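Local coordinates for DNA replication licensing factor MCM related protein (Thermoplasma acidophilum, PDB 4ME3) that is thought to act as an ATP-driven helicase that unwinds DNA for replication, here represented by its N-terminal domain, at residues 123-135 with 192-204. Sequence-based numbering, arbitrary orientation.
Sequences LISVSGIVRKNTE and FIDVQKVEIQEDP
Arg131 CG lies anti to its own carbonyl carbon (chi1 -67°) and the chain bends at chi2, which brings CG and NE up to Gln201, whose extended chain has CG opposite the backbone nitrogen (chi1 -173°). The arginine CG thereby rests on the Gln201 CB at 3.7 Å, and its NE donates to Gln201 OE1 at 3.1 Å. NE lies in the carbonyl plane of the amide, but OE1 sits out of the guanidinium plane and the bond is bent (144°). Ile129 CG2 covers one guanidinium face near its rim, and water 2 joins Arg131 NH2 to the Glu202 carbonyl. Replacing Arg131 with an alanine would probably leave Gln201 OE1 without this donor and break the water link to Glu202. Glutamine suits its place by serving two neighbours, as its NE2 binds the Pro213 carbonyl.

Arg131 and Lys132 both face Glu199, a classic beta bulge in the antiparallel pairing of two strands of the MCM OB domain. The Glu199 carbonyl takes a nearly straight bond from Arg131 N (2.8 Å) and a weak one from Lys132 N. The Glu199 side chain runs beside that of Lys132, OE2 3.8 Å from CD, and its carboxylate makes a salt bridge with Arg215 of strand 215-221.

On the face that carries Val130, Val198 and Ile200, branched residues pack closely: Val130 CG1 touches Val198 CG1 at 3.5 Å, Val130 CG2 meets Ile200 CG2, and Val234 of strand 233-247 touches Val130 and Ile200. Farther along, Thr134 OG1 accepts from Lys197 N (2.9 Å) and donates to the Glu135 carbonyl, using both capacities of a hydroxyl. Gln196 NE2 reaches Thr134 O at 3.1 Å, with that oxygen in its amide plane, while its OE1 accepts from Gly226 N.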
# COMPACT_ATOMS: atom_id res chain seq x y z
N LEU A 123 10.92 -4.37 3.86
CA LEU A 123 9.89 -5.40 4.01
C LEU A 123 10.38 -6.45 5.00
O LEU A 123 11.34 -7.17 4.72
CB LEU A 123 9.59 -6.03 2.65
CG LEU A 123 8.39 -6.98 2.55
CD1 LEU A 123 7.12 -6.31 3.00
CD2 LEU A 123 8.25 -7.46 1.11
N ILE A 124 9.72 -6.53 6.15
CA ILE A 124 10.09 -7.50 7.17
C ILE A 124 8.88 -8.34 7.57
O ILE A 124 7.75 -8.02 7.20
CB ILE A 124 10.68 -6.82 8.42
CG1 ILE A 124 9.65 -5.89 9.08
CG2 ILE A 124 11.93 -6.02 8.04
CD1 ILE A 124 10.11 -5.33 10.42
N SER A 125 9.13 -9.41 8.32
CA SER A 125 8.06 -10.26 8.82
C SER A 125 8.08 -10.24 10.34
O SER A 125 9.13 -10.40 10.95
CB SER A 125 8.23 -11.69 8.32
OG SER A 125 8.27 -11.72 6.90
N VAL A 126 6.91 -10.05 10.94
CA VAL A 126 6.78 -9.98 12.39
C VAL A 126 5.65 -10.89 12.85
O VAL A 126 4.61 -10.98 12.19
CB VAL A 126 6.49 -8.54 12.84
CG1 VAL A 126 6.55 -8.43 14.35
CG2 VAL A 126 7.49 -7.59 12.20
N SER A 127 5.85 -11.57 13.97
CA SER A 127 4.83 -12.46 14.51
C SER A 127 4.40 -12.00 15.89
O SER A 127 5.16 -11.33 16.60
CB SER A 127 5.34 -13.89 14.57
OG SER A 127 6.45 -14.01 15.44
N GLY A 128 3.18 -12.35 16.28
CA GLY A 128 2.67 -11.97 17.58
C GLY A 128 1.24 -12.39 17.79
O GLY A 128 0.65 -13.10 16.99
N ILE A 129 0.67 -11.93 18.90
CA ILE A 129 -0.71 -12.21 19.26
C ILE A 129 -1.50 -10.92 19.21
O ILE A 129 -1.07 -9.90 19.75
CB ILE A 129 -0.79 -12.80 20.68
CG1 ILE A 129 0.12 -14.02 20.80
CG2 ILE A 129 -2.23 -13.15 21.03
CD1 ILE A 129 0.27 -14.55 22.21
N VAL A 130 -2.66 -10.93 18.56
CA VAL A 130 -3.47 -9.73 18.44
C VAL A 130 -4.09 -9.39 19.80
O VAL A 130 -4.66 -10.26 20.47
CB VAL A 130 -4.58 -9.88 17.38
CG1 VAL A 130 -5.46 -8.65 17.36
CG2 VAL A 130 -3.98 -10.12 16.00
N ARG A 131 -3.96 -8.13 20.22
CA ARG A 131 -4.48 -7.70 21.51
C ARG A 131 -5.63 -6.71 21.38
O ARG A 131 -6.57 -6.72 22.18
CB ARG A 131 -3.37 -7.06 22.35
CG ARG A 131 -2.29 -8.03 22.79
CD ARG A 131 -2.88 -9.28 23.42
NE ARG A 131 -1.85 -10.14 23.99
CZ ARG A 131 -2.08 -11.37 24.47
NH1 ARG A 131 -3.29 -11.89 24.43
NH2 ARG A 131 -1.07 -12.07 24.97
N LYS A 132 -5.56 -5.85 20.37
CA LYS A 132 -6.56 -4.82 20.15
C LYS A 132 -6.76 -4.59 18.67
O LYS A 132 -5.87 -4.84 17.87
CB LYS A 132 -6.12 -3.50 20.78
CG LYS A 132 -6.05 -3.50 22.30
CD LYS A 132 -5.69 -2.12 22.83
CE LYS A 132 -6.93 -1.30 23.17
NZ LYS A 132 -7.81 -1.03 21.99
N ASN A 133 -7.94 -4.10 18.31
CA ASN A 133 -8.17 -3.62 16.96
C ASN A 133 -9.14 -2.45 16.96
O ASN A 133 -9.96 -2.32 17.87
CB ASN A 133 -8.66 -4.75 16.04
CG ASN A 133 -10.00 -5.30 16.46
OD1 ASN A 133 -10.81 -4.61 17.08
ND2 ASN A 133 -10.25 -6.56 16.12
N THR A 134 -9.02 -1.59 15.96
CA THR A 134 -9.94 -0.49 15.81
C THR A 134 -11.15 -0.97 15.02
O THR A 134 -11.17 -2.09 14.51
CB THR A 134 -9.32 0.68 15.04
OG1 THR A 134 -9.02 0.27 13.70
CG2 THR A 134 -8.04 1.17 15.71
N GLU A 135 -12.15 -0.11 14.92
CA GLU A 135 -13.21 -0.32 13.95
C GLU A 135 -12.58 -0.28 12.57
O GLU A 135 -11.46 0.21 12.39
CB GLU A 135 -14.29 0.76 14.08
CG GLU A 135 -13.87 2.14 13.58
CD GLU A 135 -13.03 2.91 14.59
OE1 GLU A 135 -12.72 2.36 15.67
OE2 GLU A 135 -12.66 4.07 14.29
N PHE A 192 -12.68 5.49 -1.66
CA PHE A 192 -12.21 5.20 -0.31
C PHE A 192 -11.85 3.73 -0.18
O PHE A 192 -12.37 2.88 -0.90
CB PHE A 192 -13.30 5.51 0.71
CG PHE A 192 -13.70 6.95 0.75
CD1 PHE A 192 -14.65 7.45 -0.13
CD2 PHE A 192 -13.14 7.81 1.68
CE1 PHE A 192 -15.03 8.77 -0.09
CE2 PHE A 192 -13.52 9.14 1.72
CZ PHE A 192 -14.46 9.62 0.83
N ILE A 193 -10.96 3.43 0.77
CA ILE A 193 -10.64 2.06 1.11
C ILE A 193 -10.80 1.84 2.61
O ILE A 193 -10.66 2.78 3.40
CB ILE A 193 -9.20 1.68 0.70
CG1 ILE A 193 -8.19 2.59 1.40
CG2 ILE A 193 -9.04 1.76 -0.81
CD1 ILE A 193 -6.75 2.18 1.17
N ASP A 194 -11.11 0.61 2.99
CA ASP A 194 -11.19 0.21 4.39
C ASP A 194 -9.82 0.26 5.02
O ASP A 194 -8.82 -0.11 4.39
CB ASP A 194 -11.73 -1.21 4.50
CG ASP A 194 -13.17 -1.35 4.05
OD1 ASP A 194 -13.98 -0.46 4.37
OD2 ASP A 194 -13.48 -2.35 3.37
N VAL A 195 -9.77 0.69 6.27
CA VAL A 195 -8.53 0.68 7.05
C VAL A 195 -8.85 0.19 8.46
O VAL A 195 -9.91 0.48 9.00
CB VAL A 195 -7.89 2.07 7.14
CG1 VAL A 195 -6.59 2.02 7.94
CG2 VAL A 195 -7.64 2.64 5.75
N GLN A 196 -7.92 -0.55 9.04
CA GLN A 196 -8.07 -1.00 10.41
C GLN A 196 -6.68 -1.04 11.04
O GLN A 196 -5.72 -1.45 10.39
CB GLN A 196 -8.70 -2.39 10.45
CG GLN A 196 -8.98 -2.91 11.84
CD GLN A 196 -9.60 -4.29 11.83
OE1 GLN A 196 -9.24 -5.14 11.01
NE2 GLN A 196 -10.55 -4.51 12.73
N LYS A 197 -6.58 -0.58 12.28
CA LYS A 197 -5.32 -0.72 13.01
C LYS A 197 -5.45 -1.88 13.98
O LYS A 197 -6.48 -2.05 14.64
CB LYS A 197 -4.97 0.57 13.76
CG LYS A 197 -4.97 1.81 12.90
CD LYS A 197 -4.30 2.97 13.60
CE LYS A 197 -4.34 4.23 12.76
NZ LYS A 197 -3.72 5.38 13.47
N VAL A 198 -4.39 -2.68 14.05
CA VAL A 198 -4.36 -3.87 14.88
C VAL A 198 -3.07 -3.88 15.69
O VAL A 198 -1.98 -3.84 15.13
CB VAL A 198 -4.41 -5.14 14.00
CG1 VAL A 198 -4.41 -6.38 14.86
CG2 VAL A 198 -5.64 -5.11 13.10
N GLU A 199 -3.20 -3.93 17.01
CA GLU A 199 -2.02 -4.01 17.86
C GLU A 199 -1.72 -5.45 18.21
O GLU A 199 -2.59 -6.17 18.69
CB GLU A 199 -2.22 -3.20 19.15
CG GLU A 199 -1.04 -3.30 20.09
CD GLU A 199 -1.21 -2.46 21.34
OE1 GLU A 199 -0.52 -1.42 21.44
OE2 GLU A 199 -2.02 -2.83 22.20
N ILE A 200 -0.49 -5.88 17.96
CA ILE A 200 -0.06 -7.22 18.35
C ILE A 200 1.01 -7.15 19.43
O ILE A 200 1.68 -6.14 19.59
CB ILE A 200 0.47 -8.04 17.15
CG1 ILE A 200 1.71 -7.39 16.55
CG2 ILE A 200 -0.62 -8.18 16.09
CD1 ILE A 200 2.46 -8.30 15.58
N GLN A 201 1.16 -8.24 20.16
CA GLN A 201 2.14 -8.32 21.24
C GLN A 201 2.98 -9.57 21.09
O GLN A 201 2.52 -10.58 20.57
CB GLN A 201 1.43 -8.32 22.59
CG GLN A 201 2.37 -8.24 23.77
CD GLN A 201 1.63 -8.14 25.09
OE1 GLN A 201 0.50 -8.63 25.22
NE2 GLN A 201 2.25 -7.51 26.08
N GLU A 202 4.22 -9.51 21.57
CA GLU A 202 5.10 -10.67 21.53
C GLU A 202 4.47 -11.81 22.34
O GLU A 202 3.86 -11.57 23.37
CB GLU A 202 6.47 -10.33 22.11
CG GLU A 202 7.26 -9.34 21.27
CD GLU A 202 8.64 -9.07 21.84
OE1 GLU A 202 8.72 -8.57 22.98
OE2 GLU A 202 9.64 -9.35 21.14
N ASP A 203 4.63 -13.03 21.84
CA ASP A 203 4.15 -14.21 22.54
C ASP A 203 5.03 -14.46 23.76
O ASP A 203 6.22 -14.72 23.63
CB ASP A 203 4.20 -15.43 21.62
CG ASP A 203 3.64 -16.68 22.26
OD1 ASP A 203 3.52 -16.71 23.51
OD2 ASP A 203 3.33 -17.64 21.53
N PRO A 204 4.45 -14.37 24.97
CA PRO A 204 5.21 -14.56 26.20
C PRO A 204 5.93 -15.91 26.24
O PRO A 204 7.16 -15.92 26.33
CB PRO A 204 4.14 -14.50 27.30
CG PRO A 204 3.02 -13.74 26.69
CD PRO A 204 3.02 -14.11 25.24
O HOH W 1 5.71 -13.60 19.02
O HOH W 2 2.05 -11.13 25.32